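Local structure of amidohydrolase (4F0L) at residues Tyr130-Cys135 with Phe185-Glu190; Leu163-Tyr168 with Arg194-Cys199; Phe395-Val400 with His422-Trp427. The protein is a metal-dependent hydrolase of the amidohydrolase family, seen here with a bound iron ion, that probably acts as a deaminase. One frame throughout, in Å; residues are numbered along the deposited sequence.

Contacts 1 and 2 are neighbours, with centres about 9 Å apart. They share helix 189-203, and their segments alternate along the chain. H132 and N187 of contact 1 are both tied to backbone carbonyls of residues 163-168. Contact 1 lies beside the iron site through Y130, while contact 2 is in the barrel wall further off. Contact 3 comes later in the chain and on the other side of its centre, about 38 Å from contact 1 and 33 Å from contact 2, between centres. Strands 160-167, 395-399 and 422-428 nevertheless belong to one mixed sheet. This is consistent with a sheet that continues from the barrel into the small beta domain of this family.

Contact 1: residues Tyr130-Cys135 with Phe185-Glu190; sequences YLHHDC and FINDPE
F185 lies beside Y130, and its side chain can be followed outward from CB. The CB atom is near the carbonyl O of Y130. CG is anti to the carbonyl carbon of F185 (chi1 -48°), and F185 CD1 comes to 3.1 Å from Y130 O. The ring then offers one face to the tyrosine. Y130 CD1 sits over its centre, 3.6 Å from F185 CD1, and Y130 CE1 lies near CE1 and CZ. This is a T-shaped pair, with the edge of Y130 on the face of F185 and the planes at 79°. L131 CD1 meets the edge of the F185 ring at CE1. Backbone joins in too, as F185 CA makes a CA-H...O contact with Y130 O.

The contact lies at the end of the amidohydrolase barrel that holds the metal. Residues 130-135 form a loop after strand 122-129. The other segment is a loop that enters helix 189-203 at P189, with D188 as the N-cap. Y130 touches both F185 and the ring of H67, an iron ligand.

The polar half centres on H133. H133 NE2 gives a bifurcated hydrogen bond, 2.7 Å to I186 O and 3.0 Å to N187 OD1. Both acceptors lie in the imidazole plane, but both N-H...O angles are bent, at 130°. I186 O is met in its carbonyl plane, while N187 OD1 is met from above its amide plane. R191 also donates to both oxygens. H132 crosses N187 obliquely, with H132 CD2 3.5 Å from N187 ND2, and H132 NE2 is hydrogen-bonded to V166 O.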
loop_
_atom_site.group_PDB
_atom_site.type_symbol
_atom_site.label_atom_id
_atom_site.label_comp_id
_atom_site.label_asym_id
_atom_site.label_seq_id
_atom_site.Cartn_x
_atom_site.Cartn_y
_atom_site.Cartn_z
ATOM N N TYR B 130 -23.280 12.897 -4.919
ATOM C CA TYR B 130 -24.298 12.719 -5.965
ATOM C C TYR B 130 -25.492 11.844 -5.600
ATOM O O TYR B 130 -26.355 11.618 -6.433
ATOM C CB TYR B 130 -23.678 12.245 -7.292
ATOM C CG TYR B 130 -22.898 10.959 -7.297
ATOM C CD1 TYR B 130 -23.533 9.726 -7.397
ATOM C CD2 TYR B 130 -21.511 10.972 -7.315
ATOM C CE1 TYR B 130 -22.807 8.542 -7.448
ATOM C CE2 TYR B 130 -20.778 9.793 -7.382
ATOM C CZ TYR B 130 -21.424 8.591 -7.453
ATOM O OH TYR B 130 -20.690 7.430 -7.518
ATOM N N LEU B 131 -25.541 11.357 -4.370
ATOM C CA LEU B 131 -26.610 10.501 -3.948
ATOM C C LEU B 131 -27.682 11.396 -3.332
ATOM O O LEU B 131 -27.671 11.667 -2.118
ATOM C CB LEU B 131 -26.084 9.485 -2.958
ATOM C CG LEU B 131 -27.077 8.480 -2.416
ATOM C CD1 LEU B 131 -27.796 7.730 -3.526
ATOM C CD2 LEU B 131 -26.334 7.543 -1.451
ATOM N N HIS B 132 -28.593 11.884 -4.182
ATOM C CA HIS B 132 -29.504 12.961 -3.788
ATOM C C HIS B 132 -30.876 12.528 -3.364
ATOM O O HIS B 132 -31.342 12.918 -2.304
ATOM C CB HIS B 132 -29.678 13.959 -4.928
ATOM C CG HIS B 132 -28.415 14.674 -5.320
ATOM N ND1 HIS B 132 -27.672 15.372 -4.433
ATOM C CD2 HIS B 132 -27.799 14.834 -6.570
ATOM C CE1 HIS B 132 -26.629 15.938 -5.084
ATOM N NE2 HIS B 132 -26.696 15.591 -6.383
ATOM N N HIS B 133 -31.567 11.779 -4.223
ATOM C CA HIS B 133 -33.004 11.607 -4.093
ATOM C C HIS B 133 -33.375 10.277 -3.498
ATOM O O HIS B 133 -32.512 9.446 -3.212
ATOM C CB HIS B 133 -33.634 11.827 -5.463
ATOM C CG HIS B 133 -33.254 13.158 -6.079
ATOM N ND1 HIS B 133 -33.429 14.329 -5.435
ATOM C CD2 HIS B 133 -32.718 13.468 -7.327
ATOM C CE1 HIS B 133 -33.002 15.330 -6.234
ATOM N NE2 HIS B 133 -32.575 14.799 -7.385
ATOM N N ASP B 134 -34.666 10.041 -3.320
ATOM C CA ASP B 134 -35.121 8.801 -2.693
ATOM C C ASP B 134 -34.923 7.608 -3.653
ATOM O O ASP B 134 -34.455 7.785 -4.775
ATOM C CB ASP B 134 -36.561 9.024 -2.220
ATOM C CG ASP B 134 -37.060 7.984 -1.218
ATOM O OD1 ASP B 134 -36.365 6.989 -0.911
ATOM O OD2 ASP B 134 -38.215 8.163 -0.780
ATOM N N CYS B 135 -35.234 6.397 -3.193
ATOM C CA CYS B 135 -34.912 5.169 -3.944
ATOM C C CYS B 135 -35.616 5.069 -5.312
ATOM O O CYS B 135 -35.074 4.479 -6.232
ATOM C CB CYS B 135 -35.192 3.919 -3.081
ATOM S SG CYS B 135 -34.181 3.884 -1.574
ATOM N N PHE B 185 -29.527 10.426 -8.816
ATOM C CA PHE B 185 -28.420 11.381 -9.009
ATOM C C PHE B 185 -28.867 12.606 -9.776
ATOM O O PHE B 185 -28.169 13.616 -9.787
ATOM C CB PHE B 185 -27.268 10.760 -9.813
ATOM C CG PHE B 185 -26.812 9.392 -9.341
ATOM C CD1 PHE B 185 -26.960 8.989 -8.033
ATOM C CD2 PHE B 185 -26.225 8.511 -10.252
ATOM C CE1 PHE B 185 -26.548 7.743 -7.619
ATOM C CE2 PHE B 185 -25.811 7.248 -9.855
ATOM C CZ PHE B 185 -25.981 6.867 -8.536
ATOM N N ILE B 186 -30.018 12.498 -10.425
ATOM C CA ILE B 186 -30.432 13.398 -11.499
ATOM C C ILE B 186 -30.989 14.710 -10.962
ATOM O O ILE B 186 -31.742 14.715 -10.002
ATOM C CB ILE B 186 -31.544 12.705 -12.354
ATOM C CG1 ILE B 186 -30.995 11.484 -13.066
ATOM C CG2 ILE B 186 -32.215 13.647 -13.359
ATOM C CD1 ILE B 186 -32.065 10.741 -13.855
ATOM N N ASN B 187 -30.611 15.813 -11.587
ATOM C CA ASN B 187 -31.310 17.082 -11.421
ATOM C C ASN B 187 -31.283 17.837 -12.726
ATOM O O ASN B 187 -30.409 17.594 -13.567
ATOM C CB ASN B 187 -30.656 17.972 -10.354
ATOM C CG ASN B 187 -30.893 17.481 -8.967
ATOM O OD1 ASN B 187 -32.030 17.490 -8.486
ATOM N ND2 ASN B 187 -29.808 17.080 -8.273
ATOM N N ASP B 188 -32.208 18.786 -12.881
ATOM C CA ASP B 188 -32.048 19.839 -13.884
ATOM C C ASP B 188 -31.467 21.082 -13.190
ATOM O O ASP B 188 -31.349 21.097 -11.948
ATOM C CB ASP B 188 -33.360 20.106 -14.650
ATOM C CG ASP B 188 -34.478 20.664 -13.777
ATOM O OD1 ASP B 188 -34.232 21.157 -12.661
ATOM O OD2 ASP B 188 -35.630 20.663 -14.243
ATOM N N PRO B 189 -31.061 22.106 -13.973
ATOM C CA PRO B 189 -30.298 23.189 -13.329
ATOM C C PRO B 189 -31.139 23.930 -12.290
ATOM O O PRO B 189 -30.615 24.360 -11.261
ATOM C CB PRO B 189 -29.925 24.095 -14.500
ATOM C CG PRO B 189 -29.852 23.160 -15.662
ATOM C CD PRO B 189 -31.003 22.215 -15.442
ATOM N N GLU B 190 -32.438 24.019 -12.545
ATOM C CA GLU B 190 -33.325 24.672 -11.621
ATOM C C GLU B 190 -33.412 23.913 -10.284
ATOM O O GLU B 190 -33.269 24.516 -9.217
ATOM C CB GLU B 190 -34.720 24.813 -12.234
ATOM C CG GLU B 190 -35.672 25.647 -11.387
ATOM C CD GLU B 190 -36.441 24.829 -10.352
ATOM O OE1 GLU B 190 -36.464 23.560 -10.429
ATOM O OE2 GLU B 190 -37.021 25.474 -9.431
#

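Contact 2: residues Leu163-Tyr168 with Arg194-Cys199; sequences LLPVFY and RLIEGC
L163 opens the contact with its side chain turned toward helix 194-199. Its CG is anti to the backbone N, and CD2 reaches C199, touching both CB and SG. The distance from L163 CD2 to C199 SG is 4.0 Å. The next residue, L164, serves the sheet instead, through backbone hydrogen bonds to E127 and H129.

P165 makes most of the contact on the strand side. Its ring meets three helix residues. P165 CG lies 3.5 Å from I196 CD1, and CB and CD also come near that methyl. The ring and the isoleucine side chain cross at about a right angle. I196 does not start out toward the strand. Its CG1 is anti to the carbonyl carbon (chi1 -75°), and a further turn at chi2 (-62°) brings the CD1 tip to the proline. P165 CG is also 3.8 Å from C199 SG, so the sulfur touches both P165 and L163. L195 CD2 makes a looser approach to P165 CB, at 4.5 Å. All five residues are buried, and no hydrogen bond crosses between the segments.

Further along, V166 gives its carbonyl O to the hydrogen bond from H132 NE2, and its side chain touches Y130 and A214.

The strand and helix axes are 9.8 Å apart and nearly antiparallel, at 164°. This is the packing of a helix on the outside of a TIM-type barrel, here the helix that follows its strand along the chain. On the sheet, the strand is bonded to strand 122-129 through L164 and to strand 210-215 through L163 and P165. L211 touches L163, P165 and C199. Helix 145-157 adds I150 against L163 and A147 against C199.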
loop_
_atom_site.group_PDB
_atom_site.type_symbol
_atom_site.label_atom_id
_atom_site.label_comp_id
_atom_site.label_asym_id
_atom_site.label_seq_id
_atom_site.Cartn_x
_atom_site.Cartn_y
_atom_site.Cartn_z
ATOM N N LEU B 163 -18.297 20.854 0.837
ATOM C CA LEU B 163 -19.380 20.071 0.273
ATOM C C LEU B 163 -19.572 20.470 -1.173
ATOM O O LEU B 163 -19.673 21.658 -1.484
ATOM C CB LEU B 163 -20.664 20.293 1.064
ATOM C CG LEU B 163 -21.951 19.614 0.604
ATOM C CD1 LEU B 163 -21.855 18.098 0.806
ATOM C CD2 LEU B 163 -23.103 20.215 1.403
ATOM N N LEU B 164 -19.592 19.468 -2.054
ATOM C CA LEU B 164 -19.610 19.691 -3.497
ATOM C C LEU B 164 -20.777 18.884 -4.124
ATOM O O LEU B 164 -20.581 17.785 -4.661
ATOM C CB LEU B 164 -18.265 19.252 -4.084
ATOM C CG LEU B 164 -17.024 19.975 -3.526
ATOM C CD1 LEU B 164 -15.764 19.195 -3.898
ATOM C CD2 LEU B 164 -16.914 21.435 -3.965
ATOM N N PRO B 165 -21.999 19.383 -3.978
ATOM C CA PRO B 165 -23.137 18.664 -4.557
ATOM C C PRO B 165 -22.952 18.537 -6.058
ATOM O O PRO B 165 -22.583 19.513 -6.721
ATOM C CB PRO B 165 -24.327 19.581 -4.231
ATOM C CG PRO B 165 -23.892 20.330 -3.008
ATOM C CD PRO B 165 -22.446 20.612 -3.302
ATOM N N VAL B 166 -23.230 17.352 -6.574
ATOM C CA VAL B 166 -22.973 17.002 -7.959
ATOM C C VAL B 166 -24.190 17.262 -8.893
ATOM O O VAL B 166 -25.377 16.921 -8.581
ATOM C CB VAL B 166 -22.584 15.518 -8.050
ATOM C CG1 VAL B 166 -22.416 15.060 -9.513
ATOM C CG2 VAL B 166 -21.286 15.267 -7.274
ATOM N N PHE B 167 -23.888 17.897 -10.011
ATOM C CA PHE B 167 -24.863 18.075 -11.059
ATOM C C PHE B 167 -24.676 16.951 -12.053
ATOM O O PHE B 167 -23.580 16.776 -12.593
ATOM C CB PHE B 167 -24.739 19.425 -11.778
ATOM C CG PHE B 167 -25.761 19.571 -12.866
ATOM C CD1 PHE B 167 -27.063 19.918 -12.558
ATOM C CD2 PHE B 167 -25.454 19.205 -14.164
ATOM C CE1 PHE B 167 -28.035 19.982 -13.541
ATOM C CE2 PHE B 167 -26.408 19.252 -15.153
ATOM C CZ PHE B 167 -27.708 19.647 -14.840
ATOM N N TYR B 168 -25.759 16.226 -12.315
ATOM C CA TYR B 168 -25.762 15.033 -13.181
ATOM C C TYR B 168 -27.107 14.956 -13.899
ATOM O O TYR B 168 -28.150 14.944 -13.260
ATOM C CB TYR B 168 -25.605 13.799 -12.295
ATOM C CG TYR B 168 -25.210 12.493 -12.959
ATOM C CD1 TYR B 168 -25.957 11.925 -13.982
ATOM C CD2 TYR B 168 -24.107 11.796 -12.508
ATOM C CE1 TYR B 168 -25.586 10.717 -14.564
ATOM C CE2 TYR B 168 -23.741 10.605 -13.081
ATOM C CZ TYR B 168 -24.479 10.088 -14.104
ATOM O OH TYR B 168 -24.076 8.890 -14.625
ATOM N N ARG B 194 -31.934 24.977 -6.363
ATOM C CA ARG B 194 -32.703 24.847 -5.134
ATOM C C ARG B 194 -32.006 23.901 -4.125
ATOM O O ARG B 194 -32.013 24.139 -2.940
ATOM C CB ARG B 194 -34.123 24.383 -5.445
ATOM C CG ARG B 194 -35.028 25.484 -6.006
ATOM C CD ARG B 194 -36.506 25.086 -5.984
ATOM N NE ARG B 194 -36.791 24.110 -7.030
ATOM C CZ ARG B 194 -37.186 22.843 -6.833
ATOM N NH1 ARG B 194 -37.389 22.068 -7.900
ATOM N NH2 ARG B 194 -37.385 22.331 -5.607
ATOM N N LEU B 195 -31.361 22.848 -4.610
ATOM C CA LEU B 195 -30.640 21.930 -3.722
ATOM C C LEU B 195 -29.436 22.638 -3.099
ATOM O O LEU B 195 -29.205 22.536 -1.885
ATOM C CB LEU B 195 -30.185 20.705 -4.511
ATOM C CG LEU B 195 -29.286 19.698 -3.777
ATOM C CD1 LEU B 195 -30.095 18.945 -2.756
ATOM C CD2 LEU B 195 -28.674 18.766 -4.791
ATOM N N ILE B 196 -28.687 23.370 -3.922
ATOM C CA ILE B 196 -27.574 24.172 -3.440
ATOM C C ILE B 196 -28.038 25.169 -2.356
ATOM O O ILE B 196 -27.384 25.319 -1.340
ATOM C CB ILE B 196 -26.879 24.921 -4.599
ATOM C CG1 ILE B 196 -26.017 23.955 -5.439
ATOM C CG2 ILE B 196 -26.030 26.069 -4.084
ATOM C CD1 ILE B 196 -24.871 23.282 -4.688
ATOM N N GLU B 197 -29.194 25.794 -2.557
ATOM C CA GLU B 197 -29.772 26.663 -1.554
ATOM C C GLU B 197 -30.095 25.921 -0.235
ATOM O O GLU B 197 -29.787 26.428 0.838
ATOM C CB GLU B 197 -31.016 27.393 -2.135
ATOM C CG GLU B 197 -31.713 28.346 -1.180
ATOM C CD GLU B 197 -30.806 29.448 -0.661
ATOM O OE1 GLU B 197 -29.793 29.792 -1.295
ATOM O OE2 GLU B 197 -31.110 29.981 0.416
ATOM N N GLY B 198 -30.688 24.731 -0.312
ATOM C CA GLY B 198 -30.887 23.890 0.887
ATOM C C GLY B 198 -29.575 23.587 1.599
ATOM O O GLY B 198 -29.483 23.701 2.821
ATOM N N CYS B 199 -28.529 23.285 0.832
ATOM C CA CYS B 199 -27.209 23.046 1.423
ATOM C C CYS B 199 -26.641 24.279 2.115
ATOM O O CYS B 199 -26.110 24.188 3.220
ATOM C CB CYS B 199 -26.210 22.577 0.363
ATOM S SG CYS B 199 -26.574 20.989 -0.369
#

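Contact 3: residues Phe395-Val400 with His422-Trp427; sequences FVSLDV and HVCDVW
F395 and W427 are the two large rings of this contact. One face of the indole carries F395 CE1, which stands over it toward the rim and is 3.4 Å from W427 CD2. One face of the phenyl ring has W427 CB above it, also toward the rim. The F395 ring is oblique to the five-membered ring of W427, with planes 41° apart. At the edge of the indole, near its plane, lie F395 O and S397 N. F395 holds its CG between its backbone N and carbonyl carbon, the crowded position (chi1 46°), and this brings F395 CD1 to 3.4 Å from W427 CE3.

The backbones of these residues form an antiparallel hydrogen-bonded pair. F395 N bonds to a lone pair of W427 O at 3.1 Å. The return bond, from W427 N to F395 O, is the straighter one, at 173°. V396 and V426 follow as a non-hydrogen-bonded pair.

A classic beta bulge comes next, with C424 and D425 both facing S397, so the register slips by one residue before L398 pairs with V423. Three hydrogen bonds join S397 to the bulge. S397 N donates to D425 O (2.8 Å), and S397 O accepts from C424 N (2.7 Å). The hydroxyl adds the third, as S397 OG takes the N-H of D425 at 3.0 Å. OG too is in the crowded position and also bonds Q54. The D425 carboxylate turns to K432, G436 and Q54. These two strands sit in the mixed sheet between strands 56-66 and 431-435, joined to each other through helix 408-417.

V396 and V426 lie on the face opposite the rings. V396 CG1 also meets V423 CG1, at 4.0 Å. The side chains of L398 and V423 diverge, and L398 CD2 touches V423 only loosely. W415 of helix 408-417 packs on both.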
loop_
_atom_site.group_PDB
_atom_site.type_symbol
_atom_site.label_atom_id
_atom_site.label_comp_id
_atom_site.label_asym_id
_atom_site.label_seq_id
_atom_site.Cartn_x
_atom_site.Cartn_y
_atom_site.Cartn_z
ATOM N N PHE B 395 -4.101 20.204 12.353
ATOM C CA PHE B 395 -2.789 19.625 12.218
ATOM C C PHE B 395 -2.744 18.272 12.895
ATOM O O PHE B 395 -3.749 17.837 13.508
ATOM C CB PHE B 395 -1.689 20.586 12.720
ATOM C CG PHE B 395 -1.991 21.228 14.032
ATOM C CD1 PHE B 395 -1.848 20.523 15.203
ATOM C CD2 PHE B 395 -2.468 22.538 14.090
ATOM C CE1 PHE B 395 -2.135 21.115 16.422
ATOM C CE2 PHE B 395 -2.741 23.119 15.301
ATOM C CZ PHE B 395 -2.584 22.412 16.467
ATOM N N VAL B 396 -1.607 17.589 12.708
ATOM C CA VAL B 396 -1.441 16.166 13.007
ATOM C C VAL B 396 -0.081 15.932 13.711
ATOM O O VAL B 396 0.939 16.506 13.295
ATOM C CB VAL B 396 -1.478 15.335 11.687
ATOM C CG1 VAL B 396 -1.255 13.837 11.918
ATOM C CG2 VAL B 396 -2.793 15.560 10.911
ATOM N N SER B 397 -0.059 15.122 14.795
ATOM C CA SER B 397 1.222 14.688 15.346
ATOM C C SER B 397 1.478 13.234 14.951
ATOM O O SER B 397 0.545 12.441 14.812
ATOM C CB SER B 397 1.305 14.872 16.840
ATOM O OG SER B 397 0.478 13.942 17.527
ATOM N N LEU B 398 2.749 12.916 14.723
ATOM C CA LEU B 398 3.129 11.615 14.279
ATOM C C LEU B 398 3.790 10.845 15.413
ATOM O O LEU B 398 4.610 11.403 16.142
ATOM C CB LEU B 398 4.072 11.712 13.073
ATOM C CG LEU B 398 3.464 12.341 11.811
ATOM C CD1 LEU B 398 4.548 12.564 10.777
ATOM C CD2 LEU B 398 2.328 11.503 11.190
ATOM N N ASP B 399 3.465 9.555 15.523
ATOM C CA ASP B 399 4.147 8.664 16.460
ATOM C C ASP B 399 5.496 8.309 15.839
ATOM O O ASP B 399 5.547 7.626 14.807
ATOM C CB ASP B 399 3.297 7.412 16.704
ATOM C CG ASP B 399 3.958 6.410 17.652
ATOM O OD1 ASP B 399 5.175 6.322 17.726
ATOM O OD2 ASP B 399 3.234 5.728 18.372
ATOM N N VAL B 400 6.572 8.774 16.474
ATOM C CA VAL B 400 7.944 8.538 16.012
ATOM C C VAL B 400 8.735 7.662 16.989
ATOM O O VAL B 400 9.966 7.722 17.052
ATOM C CB VAL B 400 8.695 9.867 15.762
ATOM C CG1 VAL B 400 8.094 10.578 14.556
ATOM C CG2 VAL B 400 8.731 10.723 17.027
ATOM N N HIS B 422 3.251 6.480 12.405
ATOM C CA HIS B 422 1.814 6.492 12.282
ATOM C C HIS B 422 1.235 7.778 12.870
ATOM O O HIS B 422 1.863 8.461 13.669
ATOM C CB HIS B 422 1.217 5.272 12.988
ATOM C CG HIS B 422 1.814 3.964 12.536
ATOM N ND1 HIS B 422 2.889 3.394 13.143
ATOM C CD2 HIS B 422 1.478 3.128 11.460
ATOM C CE1 HIS B 422 3.215 2.254 12.492
ATOM N NE2 HIS B 422 2.347 2.097 11.458
ATOM N N VAL B 423 0.013 8.104 12.479
ATOM C CA VAL B 423 -0.741 9.254 13.062
ATOM C C VAL B 423 -1.005 9.050 14.566
ATOM O O VAL B 423 -1.433 7.970 14.997
ATOM C CB VAL B 423 -2.059 9.461 12.298
ATOM C CG1 VAL B 423 -2.995 10.443 13.022
ATOM C CG2 VAL B 423 -1.772 9.908 10.877
ATOM N N CYS B 424 -0.680 10.060 15.359
ATOM C CA CYS B 424 -0.919 10.029 16.801
ATOM C C CYS B 424 -2.160 10.883 17.160
ATOM O O CYS B 424 -3.265 10.369 17.259
ATOM C CB CYS B 424 0.328 10.465 17.559
ATOM S SG CYS B 424 0.242 10.069 19.320
ATOM N N ASP B 425 -1.981 12.202 17.278
ATOM C CA ASP B 425 -3.095 13.114 17.545
ATOM C C ASP B 425 -3.487 13.902 16.309
ATOM O O ASP B 425 -2.663 14.172 15.432
ATOM C CB ASP B 425 -2.734 14.070 18.690
ATOM C CG ASP B 425 -2.496 13.342 20.004
ATOM O OD1 ASP B 425 -2.774 12.136 20.115
ATOM O OD2 ASP B 425 -2.024 13.988 20.977
ATOM N N VAL B 426 -4.748 14.305 16.253
ATOM C CA VAL B 426 -5.230 15.086 15.148
ATOM C C VAL B 426 -6.191 16.137 15.688
ATOM O O VAL B 426 -7.100 15.804 16.444
ATOM C CB VAL B 426 -5.973 14.203 14.119
ATOM C CG1 VAL B 426 -6.478 15.065 12.971
ATOM C CG2 VAL B 426 -5.101 13.015 13.628
ATOM N N TRP B 427 -5.955 17.395 15.316
ATOM C CA TRP B 427 -6.799 18.510 15.677
ATOM C C TRP B 427 -7.468 19.084 14.474
ATOM O O TRP B 427 -6.831 19.279 13.423
ATOM C CB TRP B 427 -5.976 19.605 16.251
ATOM C CG TRP B 427 -5.248 19.324 17.554
ATOM C CD1 TRP B 427 -5.594 19.729 18.821
ATOM C CD2 TRP B 427 -3.999 18.582 17.720
ATOM N NE1 TRP B 427 -4.671 19.316 19.748
ATOM C CE2 TRP B 427 -3.684 18.623 19.141
ATOM C CE3 TRP B 427 -3.149 17.898 16.858
ATOM C CZ2 TRP B 427 -2.560 17.991 19.661
ATOM C CZ3 TRP B 427 -1.992 17.335 17.379
ATOM C CH2 TRP B 427 -1.714 17.362 18.752
#